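Local structure of mannuronan C5-epimerase (Pseudomonas syringae pv. tomato, 4NK6) at residues A26-P31 and G328-Y333; G343-E348 and G366-N371; N352-N357 and I375-N380; V413-V418 and L430-P435. The protein catalyses the C5-epimerization of beta-D-mannuronate to alpha-L-guluronate within the alginate polymer and helps protect the growing chain from degradation in the periplasm. One frame throughout, in Å; residues are numbered along the deposited sequence.

Three of the four contacts meet along one face of the right-handed beta-helix: strand 330-337 (contact 1) lies beside 353-355, which pairs with 375-378 in contact 3, and 375-378 lies beside 414-418 of contact 4. The centres of contacts 1 and 3 are about 9 Å apart, those of 3 and 4 about 13 Å. Contact 2 joins the two coils of contact 3 on another face, its centre about 12 Å from that of contact 3, and L346 packs on I375, I344 on L354. Of the four, contact 2 has the link to the probable active site: the Y347 side chain is about 11 Å from that of H274, the inferred proton acceptor.

Contact 1: residues A26-P31 and G328-Y333; sequences AKPVLP and GNIVAY
L30 and P28 bring the N-terminal peptide down onto I330 and Y333 on the outside of the right-handed beta-helix. The extended peptide runs crosswise to the strand, the directions of 27-30 and 330-333 being 103° apart, and the contact is made by side chains with no direct hydrogen bond. L30 slants across both I330 and Y333 and splits its branches between them. Its CD1 comes in at the edge of the tyrosine ring, close to the ring plane and 3.6 Å from CE2 of Y333, while CD2 lies 4.0 Å from CG2 of I330. A branched leucine suits this place because one residue can touch an aliphatic and an aromatic neighbour at once. P28 sets CB 4.1 Å from the same I330 CG2, and its stiff ring meets Y333 tip to tip. K27 crosses the tyrosine at about a right angle, its CB 3.9 Å from OH of Y333. P28 and K27 also lean on W355 of the next coil. The tyrosine hydroxyl gives this apolar patch a polar end, where a water links peptide to coil: it donates to O of P28 at 2.8 Å and lies 2.7 Å from OH of Y333.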
loop_
_atom_site.group_PDB
_atom_site.type_symbol
_atom_site.label_atom_id
_atom_site.label_comp_id
_atom_site.label_asym_id
_atom_site.label_seq_id
_atom_site.Cartn_x
_atom_site.Cartn_y
_atom_site.Cartn_z
ATOM N N ALA A 26 11.830 27.817 0.920
ATOM C CA ALA A 26 11.915 27.445 -0.493
ATOM C C ALA A 26 11.065 26.206 -0.761
ATOM O O ALA A 26 10.766 25.446 0.165
ATOM C CB ALA A 26 13.364 27.193 -0.900
ATOM N N LYS A 27 10.677 25.999 -2.018
ATOM C CA LYS A 27 9.838 24.850 -2.354
ATOM C C LYS A 27 10.586 23.554 -2.051
ATOM O O LYS A 27 11.815 23.528 -2.089
ATOM C CB LYS A 27 9.343 24.912 -3.810
ATOM C CG LYS A 27 10.404 24.777 -4.889
ATOM C CD LYS A 27 9.779 25.021 -6.262
ATOM C CE LYS A 27 10.760 24.782 -7.401
ATOM N NZ LYS A 27 11.065 23.333 -7.592
ATOM N N PRO A 28 9.850 22.489 -1.698
ATOM C CA PRO A 28 10.525 21.249 -1.303
ATOM C C PRO A 28 11.289 20.594 -2.445
ATOM O O PRO A 28 10.901 20.711 -3.613
ATOM C CB PRO A 28 9.373 20.349 -0.848
ATOM C CG PRO A 28 8.160 20.911 -1.498
ATOM C CD PRO A 28 8.389 22.389 -1.538
ATOM N N VAL A 29 12.380 19.925 -2.090
ATOM C CA VAL A 29 13.153 19.133 -3.034
ATOM C C VAL A 29 12.594 17.720 -3.040
ATOM O O VAL A 29 12.662 17.002 -2.042
ATOM C CB VAL A 29 14.640 19.103 -2.651
ATOM C CG1 VAL A 29 15.412 18.175 -3.581
ATOM C CG2 VAL A 29 15.219 20.508 -2.688
ATOM N N LEU A 30 12.011 17.330 -4.163
ATOM C CA LEU A 30 11.325 16.050 -4.241
ATOM C C LEU A 30 12.207 15.057 -4.985
ATOM O O LEU A 30 12.938 15.444 -5.888
ATOM C CB LEU A 30 9.975 16.219 -4.939
ATOM C CG LEU A 30 9.001 17.158 -4.225
ATOM C CD1 LEU A 30 7.795 17.421 -5.095
ATOM C CD2 LEU A 30 8.580 16.569 -2.882
ATOM N N PRO A 31 12.153 13.776 -4.584
ATOM C CA PRO A 31 12.969 12.733 -5.208
ATOM C C PRO A 31 12.742 12.688 -6.712
ATOM O O PRO A 31 11.614 12.872 -7.179
ATOM C CB PRO A 31 12.438 11.442 -4.570
ATOM C CG PRO A 31 11.853 11.876 -3.273
ATOM C CD PRO A 31 11.306 13.248 -3.501
ATOM N N GLY A 328 7.672 13.987 9.685
ATOM C CA GLY A 328 8.794 14.283 8.808
ATOM C C GLY A 328 8.459 14.098 7.340
ATOM O O GLY A 328 9.353 13.985 6.486
ATOM N N ASN A 329 7.168 14.088 7.035
ATOM C CA ASN A 329 6.726 13.783 5.680
ATOM C C ASN A 329 6.491 15.017 4.840
ATOM O O ASN A 329 6.246 16.100 5.364
ATOM C CB ASN A 329 5.448 12.939 5.720
ATOM C CG ASN A 329 5.659 11.621 6.426
ATOM O OD1 ASN A 329 6.360 10.753 5.917
ATOM N ND2 ASN A 329 5.061 11.468 7.611
ATOM N N ILE A 330 6.553 14.840 3.527
ATOM C CA ILE A 330 6.208 15.906 2.601
ATOM C C ILE A 330 5.043 15.460 1.726
ATOM O O ILE A 330 5.120 14.451 1.017
ATOM C CB ILE A 330 7.414 16.354 1.742
ATOM C CG1 ILE A 330 8.510 16.937 2.641
ATOM C CG2 ILE A 330 6.978 17.397 0.738
ATOM C CD1 ILE A 330 9.808 17.252 1.915
ATOM N N VAL A 331 3.952 16.212 1.813
ATOM C CA VAL A 331 2.762 15.964 1.020
ATOM C C VAL A 331 2.616 17.146 0.058
ATOM O O VAL A 331 2.304 18.257 0.486
ATOM C CB VAL A 331 1.536 15.835 1.949
ATOM C CG1 VAL A 331 0.269 15.600 1.149
ATOM C CG2 VAL A 331 1.757 14.685 2.926
ATOM N N ALA A 332 2.873 16.920 -1.231
ATOM C CA ALA A 332 3.043 18.039 -2.167
ATOM C C ALA A 332 2.373 17.870 -3.534
ATOM O O ALA A 332 2.430 16.803 -4.141
ATOM C CB ALA A 332 4.521 18.351 -2.349
ATOM N N TYR A 333 1.752 18.944 -4.011
ATOM C CA TYR A 333 1.234 19.015 -5.379
ATOM C C TYR A 333 0.246 17.899 -5.733
ATOM O O TYR A 333 0.176 17.470 -6.884
ATOM C CB TYR A 333 2.385 19.012 -6.393
ATOM C CG TYR A 333 3.500 19.993 -6.096
ATOM C CD1 TYR A 333 3.285 21.369 -6.166
ATOM C CD2 TYR A 333 4.772 19.546 -5.773
ATOM C CE1 TYR A 333 4.306 22.269 -5.903
ATOM C CE2 TYR A 333 5.801 20.440 -5.512
ATOM C CZ TYR A 333 5.563 21.795 -5.578
ATOM O OH TYR A 333 6.595 22.679 -5.324
HETATM O O HOH W 1 8.997 21.544 -5.428
#

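Contact 2: residues G343-E348 and G366-N371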
loop_
_atom_site.group_PDB
_atom_site.type_symbol
_atom_site.label_atom_id
_atom_site.label_comp_id
_atom_site.label_asym_id
_atom_site.label_seq_id
_atom_site.Cartn_x
_atom_site.Cartn_y
_atom_site.Cartn_z
ATOM N N GLY A 343 -10.406 16.147 2.329
ATOM C CA GLY A 343 -9.337 16.001 1.349
ATOM C C GLY A 343 -8.127 15.340 1.994
ATOM O O GLY A 343 -7.759 14.216 1.654
ATOM N N ILE A 344 -7.510 16.056 2.931
ATOM C CA ILE A 344 -6.397 15.551 3.725
ATOM C C ILE A 344 -6.762 15.595 5.214
ATOM O O ILE A 344 -7.264 16.611 5.701
ATOM C CB ILE A 344 -5.147 16.433 3.557
ATOM C CG1 ILE A 344 -4.769 16.568 2.078
ATOM C CG2 ILE A 344 -3.980 15.880 4.382
ATOM C CD1 ILE A 344 -3.610 17.551 1.813
ATOM N N THR A 345 -6.515 14.504 5.933
ATOM C CA THR A 345 -6.706 14.500 7.381
ATOM C C THR A 345 -5.402 14.137 8.087
ATOM O O THR A 345 -4.784 13.132 7.755
ATOM C CB THR A 345 -7.782 13.487 7.814
ATOM O OG1 THR A 345 -8.916 13.568 6.942
ATOM C CG2 THR A 345 -8.224 13.749 9.268
ATOM N N LEU A 346 -4.985 14.959 9.050
ATOM C CA LEU A 346 -3.858 14.613 9.906
ATOM C C LEU A 346 -4.368 14.235 11.289
ATOM O O LEU A 346 -5.035 15.024 11.959
ATOM C CB LEU A 346 -2.858 15.765 10.030
ATOM C CG LEU A 346 -2.230 16.386 8.771
ATOM C CD1 LEU A 346 -0.847 16.880 9.091
ATOM C CD2 LEU A 346 -2.192 15.463 7.580
ATOM N N TYR A 347 -4.057 13.015 11.700
ATOM C CA TYR A 347 -4.462 12.499 12.989
ATOM C C TYR A 347 -3.212 12.270 13.839
ATOM O O TYR A 347 -2.433 11.349 13.554
ATOM C CB TYR A 347 -5.123 11.138 12.807
ATOM C CG TYR A 347 -6.539 11.103 12.268
ATOM C CD1 TYR A 347 -7.563 11.839 12.855
ATOM C CD2 TYR A 347 -6.861 10.274 11.199
ATOM C CE1 TYR A 347 -8.869 11.755 12.377
ATOM C CE2 TYR A 347 -8.148 10.193 10.715
ATOM C CZ TYR A 347 -9.148 10.928 11.306
ATOM O OH TYR A 347 -10.430 10.825 10.809
ATOM N N GLU A 348 -3.027 13.091 14.871
ATOM C CA GLU A 348 -1.943 12.902 15.834
ATOM C C GLU A 348 -0.596 12.691 15.140
ATOM O O GLU A 348 0.174 11.802 15.510
ATOM C CB GLU A 348 -2.251 11.714 16.754
ATOM C CG GLU A 348 -3.461 11.921 17.678
ATOM C CD GLU A 348 -4.801 11.910 16.939
ATOM O OE1 GLU A 348 -5.073 10.954 16.182
ATOM O OE2 GLU A 348 -5.590 12.857 17.119
ATOM N N GLY A 366 -11.486 20.595 3.584
ATOM C CA GLY A 366 -10.352 20.485 2.675
ATOM C C GLY A 366 -9.153 19.832 3.357
ATOM O O GLY A 366 -8.719 18.750 2.976
ATOM N N ILE A 367 -8.618 20.498 4.375
ATOM C CA ILE A 367 -7.515 19.962 5.164
ATOM C C ILE A 367 -7.897 19.978 6.648
ATOM O O ILE A 367 -8.172 21.037 7.220
ATOM C CB ILE A 367 -6.230 20.801 4.970
ATOM C CG1 ILE A 367 -5.771 20.747 3.507
ATOM C CG2 ILE A 367 -5.114 20.306 5.895
ATOM C CD1 ILE A 367 -4.661 21.769 3.150
ATOM N N ARG A 368 -7.937 18.804 7.266
ATOM C CA ARG A 368 -8.252 18.728 8.685
ATOM C C ARG A 368 -7.041 18.260 9.490
ATOM O O ARG A 368 -6.361 17.305 9.114
ATOM C CB ARG A 368 -9.470 17.830 8.947
ATOM C CG ARG A 368 -9.805 17.702 10.440
ATOM C CD ARG A 368 -11.249 17.248 10.681
ATOM N NE ARG A 368 -11.500 15.865 10.271
ATOM C CZ ARG A 368 -11.477 14.823 11.098
ATOM N NH1 ARG A 368 -11.750 13.607 10.636
ATOM N NH2 ARG A 368 -11.186 14.995 12.384
ATOM N N VAL A 369 -6.770 18.951 10.593
ATOM C CA VAL A 369 -5.622 18.636 11.432
ATOM C C VAL A 369 -6.086 18.429 12.860
ATOM O O VAL A 369 -6.575 19.359 13.487
ATOM C CB VAL A 369 -4.589 19.787 11.428
ATOM C CG1 VAL A 369 -3.384 19.423 12.280
ATOM C CG2 VAL A 369 -4.154 20.116 9.996
ATOM N N ARG A 370 -5.930 17.211 13.370
ATOM C CA ARG A 370 -6.368 16.899 14.723
ATOM C C ARG A 370 -5.161 16.520 15.579
ATOM O O ARG A 370 -4.363 15.672 15.179
ATOM C CB ARG A 370 -7.388 15.749 14.714
ATOM C CG ARG A 370 -8.041 15.468 16.086
ATOM C CD ARG A 370 -8.930 14.215 16.051
ATOM N NE ARG A 370 -8.164 12.970 16.160
ATOM C CZ ARG A 370 -8.693 11.749 16.072
ATOM N NH1 ARG A 370 -7.919 10.678 16.197
ATOM N NH2 ARG A 370 -9.997 11.597 15.863
ATOM N N ASN A 371 -5.031 17.164 16.740
ATOM C CA ASN A 371 -4.001 16.809 17.725
ATOM C C ASN A 371 -2.594 16.738 17.151
ATOM O O ASN A 371 -1.815 15.870 17.544
ATOM C CB ASN A 371 -4.316 15.462 18.392
ATOM C CG ASN A 371 -5.528 15.522 19.305
ATOM O OD1 ASN A 371 -5.860 16.573 19.852
ATOM N ND2 ASN A 371 -6.190 14.386 19.482
#
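R370 meets E348 because its CG is anti to the backbone N (chi1 -173°) and the chain then folds at chi3, 80°, which turns NE out of the extended line. E348 bends to match. The two close a side-on salt bridge at the end of a parallel strand pair of the right-handed beta-helix, 344-347 beside 367-370, where alternating backbone bonds join successive coils in register. NE of R370 reaches OE2 of E348 at 2.7 Å, on its syn lone pair, and NH1 reaches OE1 at 2.9 Å. Both oxygens lie near the guanidinium plane, which fixes the rotation of that group. Y347 brings its rim atom CD1 over the guanidinium centre, 3.4 Å from CZ of R370, the planes 49° apart. R368 runs alongside T345. CG2 of T345 lies over one face of the R368 guanidinium; R368 NE is salt-bridged to D342, and R368 NH1 makes a weak bond to OH of Y347. I344, I367, L346 and V369 line the other face of the pair, as befits the apolar interior. ND2 of N371 gives OE2 of E348 a second donor at 2.9 Å, on the anti side and out of the carboxylate plane.

Contact 3: residues N352-N357 and I375-N380; sequences NLLWGN and IKLYEN
Two successive coils of the right-handed beta-helix lie side by side here, strand 353-355 parallel to 375-378, and both run into a turn where N357 lies beside N380. The strands exchange backbone bonds in register, ending with N of G356 to O of Y378 at 2.8 Å; G356 has a positive phi, which glycine tolerates readily. Inside the coil L354 and L377 lie side by side, with their CD2 atoms 3.6 Å apart, as leucines suit the stacked apolar core. On the outer side W355 and Y378 have nearly parallel planes, 7° apart, but the rings are slid so far that they barely overlap. What meets the indole face is chiefly CB of Y378, 3.3 Å from CE3 of W355 near the rim. The hydroxyl of Y378 bonds to E24, which ties the N-terminal peptide to this wall. At the turn the two asparagine amides are almost coplanar. OD1 of N380 takes ND2 of N357 at 2.9 Å, in its carbonyl plane, and N of N357 from above that plane. ND2 of N380 donates to O of L354 at 2.9 Å, from well above the carbonyl plane of L354. N357 repeats the pattern one coil back, bonding to N334 and O of V331. Such amides, linked in a row from coil to coil, form an asparagine ladder, well known from turns of right-handed parallel beta-helices such as the pectate lyases.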
loop_
_atom_site.group_PDB
_atom_site.type_symbol
_atom_site.label_atom_id
_atom_site.label_comp_id
_atom_site.label_asym_id
_atom_site.label_seq_id
_atom_site.Cartn_x
_atom_site.Cartn_y
_atom_site.Cartn_z
ATOM N N ASN A 352 4.887 17.800 9.847
ATOM C CA ASN A 352 4.724 17.447 8.449
ATOM C C ASN A 352 4.557 18.706 7.618
ATOM O O ASN A 352 4.061 19.727 8.115
ATOM C CB ASN A 352 3.505 16.526 8.269
ATOM C CG ASN A 352 3.738 15.130 8.835
ATOM O OD1 ASN A 352 4.613 14.409 8.372
ATOM N ND2 ASN A 352 2.946 14.743 9.836
ATOM N N LEU A 353 4.971 18.628 6.358
ATOM C CA LEU A 353 4.819 19.734 5.424
ATOM C C LEU A 353 3.782 19.393 4.359
ATOM O O LEU A 353 3.879 18.358 3.697
ATOM C CB LEU A 353 6.171 20.061 4.762
ATOM C CG LEU A 353 6.161 21.074 3.610
ATOM C CD1 LEU A 353 5.679 22.458 4.070
ATOM C CD2 LEU A 353 7.534 21.178 2.921
ATOM N N LEU A 354 2.781 20.258 4.211
ATOM C CA LEU A 354 1.828 20.172 3.111
ATOM C C LEU A 354 2.085 21.357 2.187
ATOM O O LEU A 354 1.874 22.506 2.579
ATOM C CB LEU A 354 0.382 20.190 3.632
ATOM C CG LEU A 354 -0.240 18.869 4.109
ATOM C CD1 LEU A 354 0.616 18.161 5.158
ATOM C CD2 LEU A 354 -1.654 19.083 4.637
ATOM N N TRP A 355 2.566 21.077 0.976
ATOM C CA TRP A 355 2.956 22.128 0.032
ATOM C C TRP A 355 2.231 22.045 -1.304
ATOM O O TRP A 355 2.383 21.065 -2.034
ATOM C CB TRP A 355 4.460 22.074 -0.254
ATOM C CG TRP A 355 4.936 23.254 -1.059
ATOM C CD1 TRP A 355 4.660 23.525 -2.377
ATOM C CD2 TRP A 355 5.763 24.332 -0.598
ATOM N NE1 TRP A 355 5.261 24.701 -2.756
ATOM C CE2 TRP A 355 5.946 25.216 -1.685
ATOM C CE3 TRP A 355 6.378 24.630 0.623
ATOM C CZ2 TRP A 355 6.711 26.382 -1.581
ATOM C CZ3 TRP A 355 7.135 25.789 0.723
ATOM C CH2 TRP A 355 7.293 26.648 -0.371
ATOM N N GLY A 356 1.482 23.092 -1.638
ATOM C CA GLY A 356 0.954 23.257 -2.984
ATOM C C GLY A 356 -0.059 22.220 -3.437
ATOM O O GLY A 356 -0.180 21.937 -4.631
ATOM N N ASN A 357 -0.792 21.651 -2.487
ATOM C CA ASN A 357 -1.852 20.711 -2.818
ATOM C C ASN A 357 -3.090 21.458 -3.254
ATOM O O ASN A 357 -3.382 22.533 -2.747
ATOM C CB ASN A 357 -2.199 19.844 -1.614
ATOM C CG ASN A 357 -1.032 19.026 -1.148
ATOM O OD1 ASN A 357 -0.691 18.020 -1.763
ATOM N ND2 ASN A 357 -0.400 19.454 -0.056
ATOM N N ILE A 375 2.556 21.777 12.096
ATOM C CA ILE A 375 2.105 21.491 10.747
ATOM C C ILE A 375 2.347 22.723 9.883
ATOM O O ILE A 375 1.961 23.831 10.247
ATOM C CB ILE A 375 0.620 21.111 10.736
ATOM C CG1 ILE A 375 0.407 19.824 11.551
ATOM C CG2 ILE A 375 0.105 20.926 9.309
ATOM C CD1 ILE A 375 1.319 18.675 11.126
ATOM N N LYS A 376 3.014 22.534 8.750
ATOM C CA LYS A 376 3.252 23.640 7.834
ATOM C C LYS A 376 2.370 23.508 6.601
ATOM O O LYS A 376 2.413 22.501 5.897
ATOM C CB LYS A 376 4.736 23.725 7.464
ATOM C CG LYS A 376 5.623 23.988 8.676
ATOM C CD LYS A 376 7.104 24.040 8.326
ATOM C CE LYS A 376 7.943 24.355 9.569
ATOM N NZ LYS A 376 9.406 24.321 9.284
ATOM N N LEU A 377 1.546 24.523 6.363
ATOM C CA LEU A 377 0.642 24.522 5.220
ATOM C C LEU A 377 1.075 25.628 4.275
ATOM O O LEU A 377 0.742 26.800 4.476
ATOM C CB LEU A 377 -0.809 24.733 5.671
ATOM C CG LEU A 377 -1.402 23.715 6.662
ATOM C CD1 LEU A 377 -2.870 23.998 6.941
ATOM C CD2 LEU A 377 -1.237 22.287 6.177
ATOM N N TYR A 378 1.844 25.263 3.256
ATOM C CA TYR A 378 2.396 26.258 2.342
ATOM C C TYR A 378 1.780 26.148 0.948
ATOM O O TYR A 378 1.750 25.068 0.350
ATOM C CB TYR A 378 3.917 26.120 2.250
ATOM C CG TYR A 378 4.700 26.796 3.362
ATOM C CD1 TYR A 378 4.663 26.311 4.663
ATOM C CD2 TYR A 378 5.494 27.915 3.102
ATOM C CE1 TYR A 378 5.393 26.929 5.689
ATOM C CE2 TYR A 378 6.223 28.537 4.117
ATOM C CZ TYR A 378 6.162 28.030 5.408
ATOM O OH TYR A 378 6.877 28.640 6.422
ATOM N N GLU A 379 1.285 27.277 0.447
ATOM C CA GLU A 379 0.790 27.394 -0.921
ATOM C C GLU A 379 -0.351 26.443 -1.269
ATOM O O GLU A 379 -0.606 26.201 -2.447
ATOM C CB GLU A 379 1.935 27.229 -1.941
ATOM C CG GLU A 379 3.088 28.228 -1.775
ATOM C CD GLU A 379 2.647 29.676 -1.907
ATOM O OE1 GLU A 379 1.697 29.946 -2.668
ATOM O OE2 GLU A 379 3.249 30.549 -1.247
ATOM N N ASN A 380 -1.036 25.899 -0.263
ATOM C CA ASN A 380 -2.176 25.030 -0.542
ATOM C C ASN A 380 -3.392 25.795 -1.039
ATOM O O ASN A 380 -3.654 26.926 -0.624
ATOM C CB ASN A 380 -2.561 24.191 0.676
ATOM C CG ASN A 380 -1.464 23.239 1.084
ATOM O OD1 ASN A 380 -1.255 22.205 0.442
ATOM N ND2 ASN A 380 -0.748 23.584 2.148
#

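Contact 4: residues V413-V418 and L430-P435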
loop_
_atom_site.group_PDB
_atom_site.type_symbol
_atom_site.label_atom_id
_atom_site.label_comp_id
_atom_site.label_asym_id
_atom_site.label_seq_id
_atom_site.Cartn_x
_atom_site.Cartn_y
_atom_site.Cartn_z
ATOM N N VAL A 413 -2.904 21.435 19.056
ATOM C CA VAL A 413 -2.828 21.674 17.623
ATOM C C VAL A 413 -2.110 22.996 17.343
ATOM O O VAL A 413 -2.380 24.012 17.975
ATOM C CB VAL A 413 -4.233 21.616 16.949
ATOM C CG1 VAL A 413 -5.116 22.802 17.368
ATOM C CG2 VAL A 413 -4.102 21.532 15.430
ATOM N N SER A 414 -1.156 22.975 16.425
ATOM C CA SER A 414 -0.536 24.222 16.003
ATOM C C SER A 414 -0.117 24.152 14.544
ATOM O O SER A 414 0.296 23.099 14.044
ATOM C CB SER A 414 0.660 24.573 16.877
ATOM O OG SER A 414 1.763 23.762 16.543
ATOM N N LEU A 415 -0.231 25.275 13.850
ATOM C CA LEU A 415 0.200 25.293 12.470
ATOM C C LEU A 415 0.679 26.651 11.989
ATOM O O LEU A 415 0.470 27.680 12.640
ATOM C CB LEU A 415 -0.881 24.717 11.557
ATOM C CG LEU A 415 -2.323 25.146 11.781
ATOM C CD1 LEU A 415 -2.621 26.396 10.990
ATOM C CD2 LEU A 415 -3.259 24.019 11.387
ATOM N N ILE A 416 1.368 26.615 10.855
ATOM C CA ILE A 416 1.841 27.798 10.171
ATOM C C ILE A 416 1.289 27.723 8.754
ATOM O O ILE A 416 1.463 26.714 8.066
ATOM C CB ILE A 416 3.375 27.841 10.158
ATOM C CG1 ILE A 416 3.895 28.002 11.590
ATOM C CG2 ILE A 416 3.878 28.976 9.284
ATOM C CD1 ILE A 416 5.405 27.954 11.722
ATOM N N MET A 417 0.579 28.767 8.342
ATOM C CA MET A 417 0.024 28.822 6.996
ATOM C C MET A 417 0.658 29.974 6.236
ATOM O O MET A 417 0.679 31.105 6.731
ATOM C CB MET A 417 -1.494 28.994 7.038
ATOM C CG MET A 417 -2.227 27.919 7.832
ATOM S SD MET A 417 -4.022 28.055 7.677
ATOM C CE MET A 417 -4.155 28.260 5.909
ATOM N N VAL A 418 1.188 29.679 5.050
ATOM C CA VAL A 418 1.818 30.693 4.194
ATOM C C VAL A 418 1.291 30.559 2.768
ATOM O O VAL A 418 1.326 29.476 2.181
ATOM C CB VAL A 418 3.363 30.561 4.176
ATOM C CG1 VAL A 418 3.990 31.498 3.127
ATOM C CG2 VAL A 418 3.956 30.841 5.553
ATOM N N LEU A 430 -11.508 28.948 7.161
ATOM C CA LEU A 430 -10.818 28.193 8.196
ATOM C C LEU A 430 -11.435 28.318 9.582
ATOM O O LEU A 430 -12.116 29.296 9.915
ATOM C CB LEU A 430 -9.330 28.561 8.265
ATOM C CG LEU A 430 -8.965 29.803 9.076
ATOM C CD1 LEU A 430 -7.456 29.891 9.299
ATOM C CD2 LEU A 430 -9.468 31.050 8.378
ATOM N N SER A 431 -11.192 27.288 10.376
ATOM C CA SER A 431 -11.543 27.277 11.779
ATOM C C SER A 431 -10.422 26.546 12.497
ATOM O O SER A 431 -10.014 25.465 12.076
ATOM C CB SER A 431 -12.870 26.546 11.991
ATOM O OG SER A 431 -13.231 26.539 13.359
ATOM N N ILE A 432 -9.895 27.147 13.559
ATOM C CA ILE A 432 -8.910 26.462 14.387
ATOM C C ILE A 432 -9.333 26.609 15.834
ATOM O O ILE A 432 -9.212 27.683 16.412
ATOM C CB ILE A 432 -7.480 27.033 14.250
ATOM C CG1 ILE A 432 -7.172 27.461 12.812
ATOM C CG2 ILE A 432 -6.467 26.002 14.739
ATOM C CD1 ILE A 432 -6.812 26.320 11.899
ATOM N N ASP A 433 -9.831 25.521 16.404
ATOM C CA ASP A 433 -10.387 25.523 17.749
ATOM C C ASP A 433 -9.306 25.252 18.797
ATOM O O ASP A 433 -8.595 24.246 18.722
ATOM C CB ASP A 433 -11.505 24.473 17.841
ATOM C CG ASP A 433 -12.203 24.465 19.194
ATOM O OD1 ASP A 433 -12.345 25.539 19.819
ATOM O OD2 ASP A 433 -12.615 23.375 19.632
ATOM N N SER A 434 -9.202 26.144 19.775
ATOM C CA SER A 434 -8.242 26.008 20.876
ATOM C C SER A 434 -6.787 25.746 20.450
ATOM O O SER A 434 -6.122 24.889 21.033
ATOM C CB SER A 434 -8.684 24.890 21.828
ATOM O OG SER A 434 -10.049 25.022 22.170
ATOM N N PRO A 435 -6.279 26.489 19.452
ATOM C CA PRO A 435 -4.903 26.189 19.040
ATOM C C PRO A 435 -3.881 26.598 20.088
ATOM O O PRO A 435 -4.115 27.540 20.850
ATOM C CB PRO A 435 -4.717 27.064 17.801
ATOM C CG PRO A 435 -5.592 28.237 18.051
ATOM C CD PRO A 435 -6.803 27.693 18.774
HETATM O O HOH W 2 -4.073 23.195 21.081
#
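V413 and P435 meet without an aromatic or guanidinium face between them; mostly apolar side chains do the touching. The one ring present, the puckered pyrrolidine of P435, is met at its CA and CB. CG1 of V413, which chi1 of 69° sets between the backbone N and the carbonyl carbon, comes 3.8 Å from CA of P435. O of V413 lies 3.5 Å from CA of P435 too, on the same side as CG1. A beta-branched valine and a proline, both compact and stiff, suit this close approach of the two backbones, where the CA atoms are 5.2 Å apart. From there the chains diverge, and longer side chains span the separation. L415 reaches CD2 to CD1 of I432 at 4.3 Å, and M417, more flexible still, sets SD 4.2 Å from CD1 of L430. By this end the CA atoms of M417 and L430 are 10.9 Å apart, too far for backbone pairing; no direct hydrogen bond joins the segments. A water does so instead, accepting from N of V413 at 2.9 Å and donating to O of S434. The two strands thus belong to different walls of the same region of the beta-helix, with these side chains packed between them. Strand 414-418 has 375-378 as one neighbour and 437-441 as the other, L415 and M417 touching I375 and L377 of the former, V438 and L440 of the latter. Strand 430-432 lies beside 388-393 and ends that row of strands.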